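PDB 5Z8O: Cyclase/dehydrase from Mycobacterium smegmatis str. MC2 155, which is of unknown function but has the START-type fold of polyketide cyclases and lipid-transport proteins, and so probably binds a hydrophobic ligand. Local coordinates for residues B[15-20]-B[93-98]; B[26-29]-B[33-36]; B[39-44]-B[48-53]; B[52-57]-B[61-66]; B[67-72]-B[77-82]. All blocks are in the same frame, centred on the assembly; numbering follows the deposited sequence.

Interaction 1: B[15-20]-B[93-98]; sequences ETITSI and FSIVPL
I95 of strand 86-97 reaches up to the helix segment 15-20 and meets it at two neighbouring residues, I17 and T18. Its CB lies 4.2 Å from T18 OG1, at the margin of the contact. From there the two branches part. CG2, the short branch, stays near the threonine hydroxyl, 3.9 Å from T18 OG1. CG1 lies anti to the carbonyl carbon (chi1 -66°), which carries the longer branch up to the helix, and it comes to 3.8 Å from CG2 of I17. At the tip, CD1 touches most: it is 3.8 Å from I17 CG2, 3.6 Å from T18 CA, and 3.3 Å from T18 OG1. That last approach is a methyl against a hydroxyl oxygen whose hydrogen bond goes elsewhere, to the carbonyl of A14 one helical turn back. Helix 14-22 here packs on the concave antiparallel sheet of the Bet v 1-like (helix-grip) fold; I95 is the residue of 93-98 that touches 15-20, and F93 packs on V21 further along the helix. I17 turns only its CG2 methyl to I95; the end of its side chain leads away, and I17 also packs on V10, T103 and V141, residues of two other strands and of helix 119-144. On another side of the helix S19 OG donates to T16 O at 2.7 Å, sharing that carbonyl with I20 N.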
# COMPACT_ATOMS: atom_id res chain seq x y z
N GLU B 15 16.79 10.21 -22.54
CA GLU B 15 16.66 10.95 -21.29
C GLU B 15 15.22 11.36 -21.03
O GLU B 15 14.77 11.36 -19.88
CB GLU B 15 17.56 12.18 -21.33
CG GLU B 15 17.92 12.77 -19.98
CD GLU B 15 18.15 14.27 -20.05
OE1 GLU B 15 18.18 14.82 -21.17
OE2 GLU B 15 18.31 14.90 -18.98
N THR B 16 14.48 11.69 -22.09
CA THR B 16 13.07 12.02 -21.94
C THR B 16 12.25 10.80 -21.53
O THR B 16 11.41 10.87 -20.63
CB THR B 16 12.53 12.63 -23.23
OG1 THR B 16 13.24 13.84 -23.53
CG2 THR B 16 11.04 12.93 -23.12
N ILE B 17 12.49 9.66 -22.19
CA ILE B 17 11.74 8.44 -21.86
C ILE B 17 12.09 7.96 -20.46
O ILE B 17 11.21 7.57 -19.69
CB ILE B 17 12.00 7.36 -22.92
CG1 ILE B 17 11.50 7.84 -24.28
CG2 ILE B 17 11.31 6.06 -22.53
CD1 ILE B 17 10.05 8.23 -24.26
N THR B 18 13.39 7.99 -20.12
CA THR B 18 13.81 7.60 -18.78
C THR B 18 13.16 8.48 -17.72
O THR B 18 12.71 7.98 -16.68
CB THR B 18 15.34 7.68 -18.66
OG1 THR B 18 15.96 6.70 -19.51
CG2 THR B 18 15.78 7.46 -17.21
N SER B 19 13.04 9.78 -17.98
CA SER B 19 12.41 10.67 -17.01
C SER B 19 10.92 10.39 -16.87
O SER B 19 10.37 10.47 -15.77
CB SER B 19 12.67 12.13 -17.41
OG SER B 19 11.97 12.49 -18.60
N ILE B 20 10.25 10.08 -17.98
CA ILE B 20 8.82 9.80 -17.91
C ILE B 20 8.55 8.51 -17.15
O ILE B 20 7.72 8.47 -16.24
CB ILE B 20 8.21 9.75 -19.32
CG1 ILE B 20 8.34 11.10 -20.03
CG2 ILE B 20 6.76 9.33 -19.25
CD1 ILE B 20 7.94 11.04 -21.50
N PHE B 93 11.34 -2.42 -17.84
CA PHE B 93 11.50 -1.42 -18.89
C PHE B 93 12.97 -1.31 -19.26
O PHE B 93 13.82 -1.13 -18.39
CB PHE B 93 10.99 -0.05 -18.45
CG PHE B 93 9.54 -0.01 -18.08
CD1 PHE B 93 9.14 -0.20 -16.76
CD2 PHE B 93 8.58 0.24 -19.04
CE1 PHE B 93 7.81 -0.15 -16.42
CE2 PHE B 93 7.24 0.28 -18.70
CZ PHE B 93 6.85 0.09 -17.39
N SER B 94 13.26 -1.39 -20.56
CA SER B 94 14.62 -1.21 -21.08
C SER B 94 14.60 -0.11 -22.14
O SER B 94 13.82 -0.18 -23.10
CB SER B 94 15.16 -2.51 -21.66
OG SER B 94 15.25 -3.51 -20.66
N ILE B 95 15.42 0.92 -21.95
CA ILE B 95 15.45 2.11 -22.81
C ILE B 95 16.77 2.13 -23.58
O ILE B 95 17.84 2.30 -22.98
CB ILE B 95 15.26 3.38 -21.98
CG1 ILE B 95 13.85 3.41 -21.39
CG2 ILE B 95 15.51 4.62 -22.83
CD1 ILE B 95 13.70 4.33 -20.20
N VAL B 96 16.70 1.96 -24.89
CA VAL B 96 17.88 1.93 -25.76
C VAL B 96 17.78 3.05 -26.78
O VAL B 96 16.80 3.12 -27.53
CB VAL B 96 18.06 0.57 -26.45
CG1 VAL B 96 19.27 0.62 -27.37
CG2 VAL B 96 18.21 -0.53 -25.43
N PRO B 97 18.76 3.96 -26.86
CA PRO B 97 18.72 5.00 -27.89
C PRO B 97 18.85 4.41 -29.29
O PRO B 97 19.63 3.48 -29.52
CB PRO B 97 19.92 5.89 -27.55
CG PRO B 97 20.83 5.01 -26.76
CD PRO B 97 19.94 4.07 -26.00
N LEU B 98 18.06 4.95 -30.22
CA LEU B 98 18.13 4.54 -31.62
C LEU B 98 18.92 5.52 -32.48
O LEU B 98 20.11 5.31 -32.75
CB LEU B 98 16.71 4.39 -32.19
CG LEU B 98 16.00 3.10 -31.78
CD1 LEU B 98 14.63 3.03 -32.41
CD2 LEU B 98 16.84 1.90 -32.18

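Interaction 2: B[26-29]-B[33-36]; sequences AYPQ and EIKG
P28 and I34 bring the two backbones together, their CA atoms 4.9 Å apart, where a short and weakly bonded helical turn near 27-29 is followed by the start of a strand at 34. The polar element of the contact is slight: P28 CA lies 3.3 Å from the carbonyl O of I34, a CA-H...O approach with an angle of 120° at the hydrogen. The proline ring does most of the touching. Its CB sits against the same oxygen, at 3.2 Å, and also comes near K35 O, so CB rests on strand backbone. One atom further round, CG meets the CA of G36 at 3.6 Å, a close approach to main chain at a residue that carries no side chain. P28 CG also meets the short branch of I34, with CG2 3.9 Å away. I34 divides its two arms between neighbours: chi1 of -64° puts CG1 beside the backbone N and leaves CG2 anti to it, toward the proline, and CD1 at the end of the longer arm reaches Y27, 4.3 Å from its CB. The phenol of Y27 then leads away, its hydroxyl hydrogen-bonded to the carbonyl of V21 in helix 14-22, while its ring meets that of W30. On the strand side, K35 and G36 both face D54 in a classic beta bulge. The contact therefore sets helix 27-30 against the beginning of edge strand 34-42, beside strand 48-57 and just after helix 14-22.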
# COMPACT_ATOMS: atom_id res chain seq x y z
N ALA B 26 4.07 10.92 -11.27
CA ALA B 26 3.38 11.59 -12.36
C ALA B 26 2.57 10.63 -13.23
O ALA B 26 1.87 11.09 -14.14
CB ALA B 26 4.37 12.36 -13.24
N TYR B 27 2.64 9.33 -12.97
CA TYR B 27 1.86 8.36 -13.73
C TYR B 27 0.38 8.70 -13.85
O TYR B 27 -0.17 8.56 -14.95
CB TYR B 27 2.00 6.95 -13.14
CG TYR B 27 3.28 6.22 -13.52
CD1 TYR B 27 4.28 6.85 -14.24
CD2 TYR B 27 3.45 4.88 -13.18
CE1 TYR B 27 5.44 6.17 -14.59
CE2 TYR B 27 4.60 4.20 -13.53
CZ TYR B 27 5.59 4.85 -14.24
OH TYR B 27 6.73 4.17 -14.59
N PRO B 28 -0.33 9.12 -12.79
CA PRO B 28 -1.77 9.40 -12.94
C PRO B 28 -2.09 10.50 -13.93
O PRO B 28 -3.20 10.52 -14.47
CB PRO B 28 -2.21 9.78 -11.52
CG PRO B 28 -1.18 9.18 -10.62
CD PRO B 28 0.10 9.29 -11.38
N GLN B 29 -1.14 11.40 -14.22
CA GLN B 29 -1.41 12.51 -15.13
C GLN B 29 -1.63 12.05 -16.57
O GLN B 29 -2.34 12.72 -17.33
CB GLN B 29 -0.26 13.52 -15.08
CG GLN B 29 -0.05 14.17 -13.73
CD GLN B 29 1.22 15.00 -13.68
OE1 GLN B 29 1.73 15.43 -14.72
NE2 GLN B 29 1.73 15.23 -12.48
N GLU B 33 -6.48 5.22 -16.00
CA GLU B 33 -6.91 4.22 -15.03
C GLU B 33 -6.05 4.20 -13.77
O GLU B 33 -6.36 3.45 -12.84
CB GLU B 33 -6.87 2.83 -15.67
CG GLU B 33 -7.69 2.72 -16.93
CD GLU B 33 -7.07 1.76 -17.92
OE1 GLU B 33 -6.39 0.80 -17.48
OE2 GLU B 33 -7.23 1.98 -19.14
N ILE B 34 -5.03 5.04 -13.70
CA ILE B 34 -4.18 5.16 -12.52
C ILE B 34 -4.58 6.43 -11.79
O ILE B 34 -4.41 7.54 -12.31
CB ILE B 34 -2.69 5.16 -12.88
CG1 ILE B 34 -2.29 3.82 -13.51
CG2 ILE B 34 -1.84 5.47 -11.66
CD1 ILE B 34 -0.84 3.75 -13.91
N LYS B 35 -5.15 6.28 -10.60
CA LYS B 35 -5.63 7.42 -9.84
C LYS B 35 -4.58 8.00 -8.90
O LYS B 35 -4.68 9.18 -8.53
CB LYS B 35 -6.88 7.04 -9.05
CG LYS B 35 -8.11 6.77 -9.92
CD LYS B 35 -8.02 7.49 -11.26
CE LYS B 35 -9.39 7.76 -11.84
NZ LYS B 35 -9.84 6.62 -12.69
N GLY B 36 -3.59 7.22 -8.51
CA GLY B 36 -2.55 7.72 -7.62
C GLY B 36 -1.34 6.83 -7.65
O GLY B 36 -1.44 5.62 -7.89

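Interaction 3: B[39-44]-B[48-53]; sequences ILARYN and PSQLRL
L40 and A41 both face Q50 across the strands, and the firmest bonds bracket this bulge. L40 N donates to Q50 O at 2.7 Å, and S49 N donates to A41 O at 2.7 Å, almost straight (170°) but from above the carbonyl plane. Each of these two oxygens also takes a second, weak bond, from A41 N and Q50 N respectively. A water lies beside the turn, 2.7 Å from S49 OG and weakly bonded to R42 O. Further out, Y43 lays its ring over S49: CB stands 3.5 Å from the ring centroid and 13° off the normal, a CH-pi contact over the face, while the phenol hydroxyl bonds to V68 O. On the side of I39 and L51, packing is tight. I39 CD1 presses on P48 CG at 3.5 Å, CG2 lies against P48 CB, and CG1 runs alongside L51 CD2. On the side of A41 and Q50, L40 CB and CD1 lie along the extended Q50 chain, its CG anti to the backbone N (chi1 -172°). The amide of Q50 continues to Q81 and to Q50 of the second subunit. Strands 34-42 and 48-57 form an antiparallel beta hairpin with a classic bulge, at the edge of the curved sheet of this START-type, Bet v 1-like fold.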
# COMPACT_ATOMS: atom_id res chain seq x y z
N ILE B 39 5.52 7.23 -3.75
CA ILE B 39 6.80 6.65 -3.38
C ILE B 39 6.77 6.33 -1.88
O ILE B 39 6.61 7.23 -1.05
CB ILE B 39 7.96 7.60 -3.72
CG1 ILE B 39 7.92 7.92 -5.22
CG2 ILE B 39 9.29 7.00 -3.31
CD1 ILE B 39 8.94 8.93 -5.65
N LEU B 40 6.91 5.05 -1.54
CA LEU B 40 6.86 4.62 -0.15
C LEU B 40 8.23 4.57 0.51
O LEU B 40 8.34 4.81 1.72
CB LEU B 40 6.21 3.23 -0.05
CG LEU B 40 4.74 3.12 -0.48
CD1 LEU B 40 4.26 1.68 -0.38
CD2 LEU B 40 3.87 4.05 0.35
N ALA B 41 9.28 4.26 -0.26
CA ALA B 41 10.63 4.15 0.27
C ALA B 41 11.61 4.41 -0.86
O ALA B 41 11.28 4.30 -2.04
CB ALA B 41 10.88 2.78 0.90
N ARG B 42 12.84 4.76 -0.48
CA ARG B 42 13.90 5.08 -1.42
C ARG B 42 15.16 4.32 -1.08
O ARG B 42 15.42 3.99 0.09
CB ARG B 42 14.20 6.60 -1.42
CG ARG B 42 13.00 7.48 -1.74
CD ARG B 42 13.33 8.96 -1.61
NE ARG B 42 12.18 9.78 -1.96
CZ ARG B 42 11.89 10.19 -3.19
NH1 ARG B 42 12.68 9.85 -4.20
NH2 ARG B 42 10.81 10.93 -3.41
N TYR B 43 15.96 4.02 -2.10
CA TYR B 43 17.31 3.54 -1.86
C TYR B 43 18.16 4.67 -1.28
O TYR B 43 17.73 5.82 -1.16
CB TYR B 43 17.93 3.00 -3.15
CG TYR B 43 17.30 1.70 -3.61
CD1 TYR B 43 17.50 0.53 -2.89
CD2 TYR B 43 16.50 1.65 -4.74
CE1 TYR B 43 16.93 -0.66 -3.30
CE2 TYR B 43 15.93 0.47 -5.16
CZ TYR B 43 16.14 -0.69 -4.43
OH TYR B 43 15.57 -1.87 -4.84
N ASN B 44 19.39 4.32 -0.90
CA ASN B 44 20.28 5.29 -0.28
C ASN B 44 20.64 6.43 -1.22
O ASN B 44 21.05 7.50 -0.76
CB ASN B 44 21.55 4.61 0.24
CG ASN B 44 22.37 5.51 1.13
OD1 ASN B 44 21.92 5.95 2.18
ND2 ASN B 44 23.60 5.80 0.70
N PRO B 48 13.48 5.76 -5.87
CA PRO B 48 12.40 5.03 -5.19
C PRO B 48 12.64 3.53 -5.20
O PRO B 48 13.05 2.95 -6.21
CB PRO B 48 11.16 5.40 -6.00
CG PRO B 48 11.49 6.73 -6.60
CD PRO B 48 12.96 6.69 -6.89
N SER B 49 12.38 2.90 -4.05
CA SER B 49 12.53 1.46 -3.90
C SER B 49 11.20 0.74 -3.69
O SER B 49 11.16 -0.49 -3.81
CB SER B 49 13.48 1.14 -2.74
OG SER B 49 12.97 1.65 -1.52
N GLN B 50 10.13 1.47 -3.37
CA GLN B 50 8.83 0.86 -3.14
C GLN B 50 7.74 1.87 -3.48
O GLN B 50 7.85 3.05 -3.13
CB GLN B 50 8.69 0.40 -1.68
CG GLN B 50 7.43 -0.42 -1.40
CD GLN B 50 7.27 -0.76 0.07
OE1 GLN B 50 7.52 0.07 0.95
NE2 GLN B 50 6.86 -1.99 0.35
N LEU B 51 6.69 1.40 -4.15
CA LEU B 51 5.60 2.26 -4.61
C LEU B 51 4.26 1.71 -4.15
O LEU B 51 4.08 0.50 -4.00
CB LEU B 51 5.57 2.39 -6.14
CG LEU B 51 6.83 2.80 -6.89
CD1 LEU B 51 6.61 2.64 -8.39
CD2 LEU B 51 7.21 4.24 -6.55
N ARG B 52 3.30 2.62 -3.97
CA ARG B 52 1.89 2.28 -3.95
C ARG B 52 1.24 2.80 -5.23
O ARG B 52 1.41 3.97 -5.59
CB ARG B 52 1.18 2.89 -2.73
CG ARG B 52 -0.35 2.80 -2.82
CD ARG B 52 -1.08 3.43 -1.63
NE ARG B 52 -2.52 3.43 -1.85
CZ ARG B 52 -3.44 3.55 -0.90
NH1 ARG B 52 -3.08 3.68 0.37
NH2 ARG B 52 -4.73 3.54 -1.22
N LEU B 53 0.50 1.93 -5.91
CA LEU B 53 -0.20 2.28 -7.14
C LEU B 53 -1.69 2.00 -6.94
O LEU B 53 -2.08 0.87 -6.63
CB LEU B 53 0.34 1.49 -8.33
CG LEU B 53 -0.26 1.82 -9.70
CD1 LEU B 53 0.45 3.02 -10.31
CD2 LEU B 53 -0.19 0.61 -10.63
O HOH W 1 14.35 0.88 0.61

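Interaction 4: B[52-57]-B[61-66]; sequences RLDVEI and SGVFIT
L53 and F64 form one of two hydrogen-bonded pairs that join these antiparallel strands; V55 and G62 form the other. Four backbone bonds result, with no break in register. L53 N reaches F64 O at 2.8 Å and F64 N returns to L53 O. G62 N lies 2.6 Å from V55 O, and V55 N donates to G62 O. CA-H...O contacts fill in between and beyond them, such as D54 CA to G62 O at 3.3 Å. The charged pair lies within 52-57: R52 grips the D54 carboxylate side-on, NE to OD1 at 2.8 Å and NH2 to OD2 at 2.9 Å. OD2 is met on its syn lone pair, and NE points to OD1 nearly in the guanidinium plane. V63 covers this pair from the neighbouring strand: its CG1 lies over one face of the guanidinium, and its CG2 touches D54 OD1 at 3.3 Å. The apolar contacts are on the side of L53, V55 and F64, where the phenyl ring takes V55 CG2 at its edge, 3.8 Å from CE2, while L53 CD2 touches CD2 of the same ring. F64 CG lies anti to the carbonyl carbon (chi1 -58°), which swings the ring toward V55. R52 also bonds to D84 and the V63 carbonyl of the second subunit, where V63 and I65 meet their own copies; the two-bond pairing with D54 probably holds the guanidinium in place for this dimer contact.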
# COMPACT_ATOMS: atom_id res chain seq x y z
N ARG B 52 3.30 2.62 -3.97
CA ARG B 52 1.89 2.28 -3.95
C ARG B 52 1.24 2.80 -5.23
O ARG B 52 1.41 3.97 -5.59
CB ARG B 52 1.18 2.89 -2.73
CG ARG B 52 -0.35 2.80 -2.82
CD ARG B 52 -1.08 3.43 -1.63
NE ARG B 52 -2.52 3.43 -1.85
CZ ARG B 52 -3.44 3.55 -0.90
NH1 ARG B 52 -3.08 3.68 0.37
NH2 ARG B 52 -4.73 3.54 -1.22
N LEU B 53 0.50 1.93 -5.91
CA LEU B 53 -0.20 2.28 -7.14
C LEU B 53 -1.69 2.00 -6.94
O LEU B 53 -2.08 0.87 -6.63
CB LEU B 53 0.34 1.49 -8.33
CG LEU B 53 -0.26 1.82 -9.70
CD1 LEU B 53 0.45 3.02 -10.31
CD2 LEU B 53 -0.19 0.61 -10.63
N ASP B 54 -2.50 3.04 -7.09
CA ASP B 54 -3.96 2.94 -7.05
C ASP B 54 -4.54 2.96 -8.46
O ASP B 54 -4.30 3.91 -9.22
CB ASP B 54 -4.57 4.05 -6.20
CG ASP B 54 -4.46 3.77 -4.72
OD1 ASP B 54 -3.62 2.93 -4.33
OD2 ASP B 54 -5.23 4.37 -3.94
N VAL B 55 -5.28 1.91 -8.82
CA VAL B 55 -5.90 1.82 -10.13
C VAL B 55 -7.41 1.82 -9.91
O VAL B 55 -7.90 1.34 -8.89
CB VAL B 55 -5.44 0.55 -10.88
CG1 VAL B 55 -6.21 0.34 -12.17
CG2 VAL B 55 -3.95 0.61 -11.15
N GLU B 56 -8.15 2.39 -10.87
CA GLU B 56 -9.61 2.38 -10.84
C GLU B 56 -10.15 1.89 -12.17
O GLU B 56 -9.80 2.44 -13.22
CB GLU B 56 -10.18 3.76 -10.52
CG GLU B 56 -11.65 3.73 -10.13
CD GLU B 56 -12.22 5.11 -9.89
OE1 GLU B 56 -12.78 5.70 -10.83
OE2 GLU B 56 -12.11 5.61 -8.74
N ILE B 57 -11.02 0.88 -12.13
CA ILE B 57 -11.64 0.32 -13.32
C ILE B 57 -13.13 0.16 -13.05
O ILE B 57 -13.51 -0.58 -12.14
CB ILE B 57 -11.00 -1.02 -13.73
CG1 ILE B 57 -9.54 -0.81 -14.15
CG2 ILE B 57 -11.80 -1.66 -14.85
CD1 ILE B 57 -8.76 -2.09 -14.32
N SER B 61 -11.77 0.32 -7.23
CA SER B 61 -10.39 0.62 -6.89
C SER B 61 -9.56 -0.64 -6.71
O SER B 61 -10.05 -1.68 -6.26
CB SER B 61 -10.34 1.46 -5.61
OG SER B 61 -10.76 0.71 -4.49
N GLY B 62 -8.29 -0.54 -7.08
CA GLY B 62 -7.34 -1.60 -6.78
C GLY B 62 -6.03 -0.96 -6.38
O GLY B 62 -5.64 0.10 -6.89
N VAL B 63 -5.33 -1.62 -5.46
CA VAL B 63 -4.12 -1.08 -4.85
C VAL B 63 -2.99 -2.08 -5.01
O VAL B 63 -3.16 -3.27 -4.70
CB VAL B 63 -4.34 -0.74 -3.36
CG1 VAL B 63 -3.03 -0.30 -2.72
CG2 VAL B 63 -5.39 0.35 -3.23
N PHE B 64 -1.85 -1.61 -5.51
CA PHE B 64 -0.68 -2.45 -5.73
C PHE B 64 0.50 -1.87 -4.96
O PHE B 64 0.77 -0.67 -5.04
CB PHE B 64 -0.39 -2.53 -7.22
CG PHE B 64 -1.55 -3.06 -8.01
CD1 PHE B 64 -1.81 -4.42 -8.05
CD2 PHE B 64 -2.41 -2.19 -8.66
CE1 PHE B 64 -2.90 -4.90 -8.76
CE2 PHE B 64 -3.50 -2.67 -9.36
CZ PHE B 64 -3.74 -4.03 -9.41
N ILE B 65 1.20 -2.73 -4.22
CA ILE B 65 2.43 -2.36 -3.53
C ILE B 65 3.58 -3.11 -4.19
O ILE B 65 3.64 -4.34 -4.15
CB ILE B 65 2.37 -2.68 -2.03
CG1 ILE B 65 1.10 -2.08 -1.42
CG2 ILE B 65 3.62 -2.18 -1.33
CD1 ILE B 65 0.39 -3.01 -0.47
N THR B 66 4.51 -2.36 -4.80
CA THR B 66 5.52 -2.94 -5.68
C THR B 66 6.90 -2.47 -5.27
O THR B 66 7.09 -1.31 -4.90
CB THR B 66 5.26 -2.57 -7.15
OG1 THR B 66 5.82 -1.28 -7.42
CG2 THR B 66 3.77 -2.54 -7.45

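Interaction 5: B[67-72]-B[77-82]; sequences AVYYPA and FTMLQQ
The ring of Y69 meets strand 77-80 at its edge, where the carbonyl O of F77 lies near the ring plane, 3.6 Å from CD1. Obliquely to the same ring comes the sulfur of M79, 4.6 Å from its centroid and 52° off the normal, a Met-aromatic contact in which SD is nearest to CE1, at 3.6 Å. M79 reaches it by an extended chain that bends at the end (chi3 66°), and the two side chains cross at about a right angle. F77 turns its ring obliquely to Y69 CD1, while its CB is met by the P71 ring, CD at 3.9 Å; beyond the segments R92 makes a cation-pi contact with F77. The side chains of Y69, F77 and M79 project from one side of a beta hairpin, strands 60-69 and 75-83, in the middle of the antiparallel sheet of the helix-grip fold. Two hydrogen-bonded pairs hold it. A67 N donates to M79 O and M79 N to A67 O, at 2.8 and 2.9 Å; Y69 N donates to F77 O at 2.7 Å, and F77 N returns to Y69 O. Between them V68 and T78 lie on the other side of the sheet, their methyls CG2 to CG2 just in touch. At the far end Q81, part of a classic bulge facing I65, lays its amide against A67, NE2 3.6 Å from CB, while its OE1 accepts from Q50 NE2.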
# COMPACT_ATOMS: atom_id res chain seq x y z
N ALA B 67 7.87 -3.38 -5.35
CA ALA B 67 9.27 -3.03 -5.18
C ALA B 67 9.88 -2.63 -6.52
O ALA B 67 9.51 -3.16 -7.57
CB ALA B 67 10.05 -4.20 -4.58
N VAL B 68 10.81 -1.68 -6.47
CA VAL B 68 11.45 -1.13 -7.65
C VAL B 68 12.93 -1.47 -7.59
O VAL B 68 13.57 -1.30 -6.55
CB VAL B 68 11.25 0.39 -7.76
CG1 VAL B 68 11.85 0.92 -9.07
CG2 VAL B 68 9.77 0.75 -7.67
N TYR B 69 13.46 -1.96 -8.71
CA TYR B 69 14.87 -2.29 -8.83
C TYR B 69 15.43 -1.62 -10.07
O TYR B 69 14.70 -1.26 -10.99
CB TYR B 69 15.09 -3.80 -8.91
CG TYR B 69 14.50 -4.56 -7.76
CD1 TYR B 69 13.20 -5.05 -7.81
CD2 TYR B 69 15.23 -4.80 -6.60
CE1 TYR B 69 12.64 -5.74 -6.76
CE2 TYR B 69 14.69 -5.49 -5.54
CZ TYR B 69 13.40 -5.96 -5.62
OH TYR B 69 12.85 -6.65 -4.56
N TYR B 70 16.75 -1.45 -10.08
CA TYR B 70 17.46 -0.83 -11.19
C TYR B 70 18.57 -1.79 -11.56
O TYR B 70 19.75 -1.57 -11.23
CB TYR B 70 17.96 0.56 -10.80
CG TYR B 70 16.84 1.42 -10.25
CD1 TYR B 70 16.00 2.13 -11.10
CD2 TYR B 70 16.61 1.50 -8.88
CE1 TYR B 70 14.97 2.90 -10.60
CE2 TYR B 70 15.58 2.26 -8.37
CZ TYR B 70 14.76 2.96 -9.24
OH TYR B 70 13.74 3.73 -8.74
N PRO B 71 18.24 -2.88 -12.27
CA PRO B 71 19.24 -3.93 -12.53
C PRO B 71 20.37 -3.49 -13.42
O PRO B 71 21.49 -4.00 -13.29
CB PRO B 71 18.41 -5.05 -13.17
CG PRO B 71 17.19 -4.37 -13.71
CD PRO B 71 16.91 -3.24 -12.78
N ALA B 72 20.12 -2.57 -14.34
CA ALA B 72 21.14 -2.06 -15.25
C ALA B 72 20.87 -0.59 -15.49
O ALA B 72 19.80 -0.07 -15.16
CB ALA B 72 21.15 -2.84 -16.57
N PHE B 77 12.94 -2.30 -13.18
CA PHE B 77 12.28 -3.58 -12.97
C PHE B 77 11.45 -3.50 -11.71
O PHE B 77 11.98 -3.23 -10.62
CB PHE B 77 13.33 -4.70 -12.88
CG PHE B 77 12.75 -6.08 -12.76
CD1 PHE B 77 12.06 -6.66 -13.81
CD2 PHE B 77 12.97 -6.83 -11.62
CE1 PHE B 77 11.55 -7.94 -13.70
CE2 PHE B 77 12.47 -8.12 -11.51
CZ PHE B 77 11.76 -8.67 -12.55
N THR B 78 10.14 -3.72 -11.84
CA THR B 78 9.22 -3.67 -10.72
C THR B 78 8.68 -5.06 -10.43
O THR B 78 8.44 -5.86 -11.34
CB THR B 78 8.06 -2.71 -11.00
OG1 THR B 78 7.33 -3.14 -12.15
CG2 THR B 78 8.58 -1.29 -11.22
N MET B 79 8.49 -5.35 -9.14
CA MET B 79 7.99 -6.64 -8.68
C MET B 79 6.90 -6.38 -7.66
O MET B 79 7.17 -5.82 -6.59
CB MET B 79 9.11 -7.48 -8.06
CG MET B 79 10.24 -7.80 -9.01
SD MET B 79 11.53 -8.80 -8.23
CE MET B 79 10.63 -10.33 -7.95
N LEU B 80 5.68 -6.79 -7.98
CA LEU B 80 4.57 -6.66 -7.04
C LEU B 80 4.87 -7.42 -5.76
O LEU B 80 5.26 -8.59 -5.80
CB LEU B 80 3.28 -7.17 -7.67
CG LEU B 80 2.03 -7.07 -6.80
CD1 LEU B 80 1.65 -5.61 -6.59
CD2 LEU B 80 0.87 -7.85 -7.39
N GLN B 81 4.72 -6.75 -4.63
CA GLN B 81 4.85 -7.40 -3.33
C GLN B 81 3.51 -7.90 -2.83
O GLN B 81 3.41 -9.01 -2.29
CB GLN B 81 5.48 -6.45 -2.32
CG GLN B 81 6.91 -6.07 -2.64
CD GLN B 81 7.42 -4.93 -1.79
OE1 GLN B 81 6.71 -3.95 -1.56
NE2 GLN B 81 8.66 -5.04 -1.32
N GLN B 82 2.46 -7.08 -2.97
CA GLN B 82 1.11 -7.48 -2.63
C GLN B 82 0.16 -6.57 -3.39
O GLN B 82 0.38 -5.36 -3.43
CB GLN B 82 0.85 -7.40 -1.11
CG GLN B 82 -0.49 -7.98 -0.63
CD GLN B 82 -1.70 -7.13 -1.00
OE1 GLN B 82 -1.60 -5.93 -1.22
NE2 GLN B 82 -2.86 -7.78 -1.09

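How the interactions relate
All five contacts bear on one seven-stranded antiparallel sheet. Interactions 3, 4 and 5 are successive hairpins through strands 34-42, 48-57, 60-69 and 75-83: 3 and 4 share R52 and L53, and 4 and 5 share strand 60-69. Interaction 2 precedes them along the chain and sits at the start of strand 34-42, its centre about 10 Å from that of interaction 4. Interaction 1 closes the long loop that encloses the other four, bringing helix 14-22 to strand 86-97; its centre lies about 24 Å from that of interaction 4, across the chain's centre. Helices thus meet the sheet at 1 and 2, whereas residues of 3, 4 and 5 also touch the second subunit.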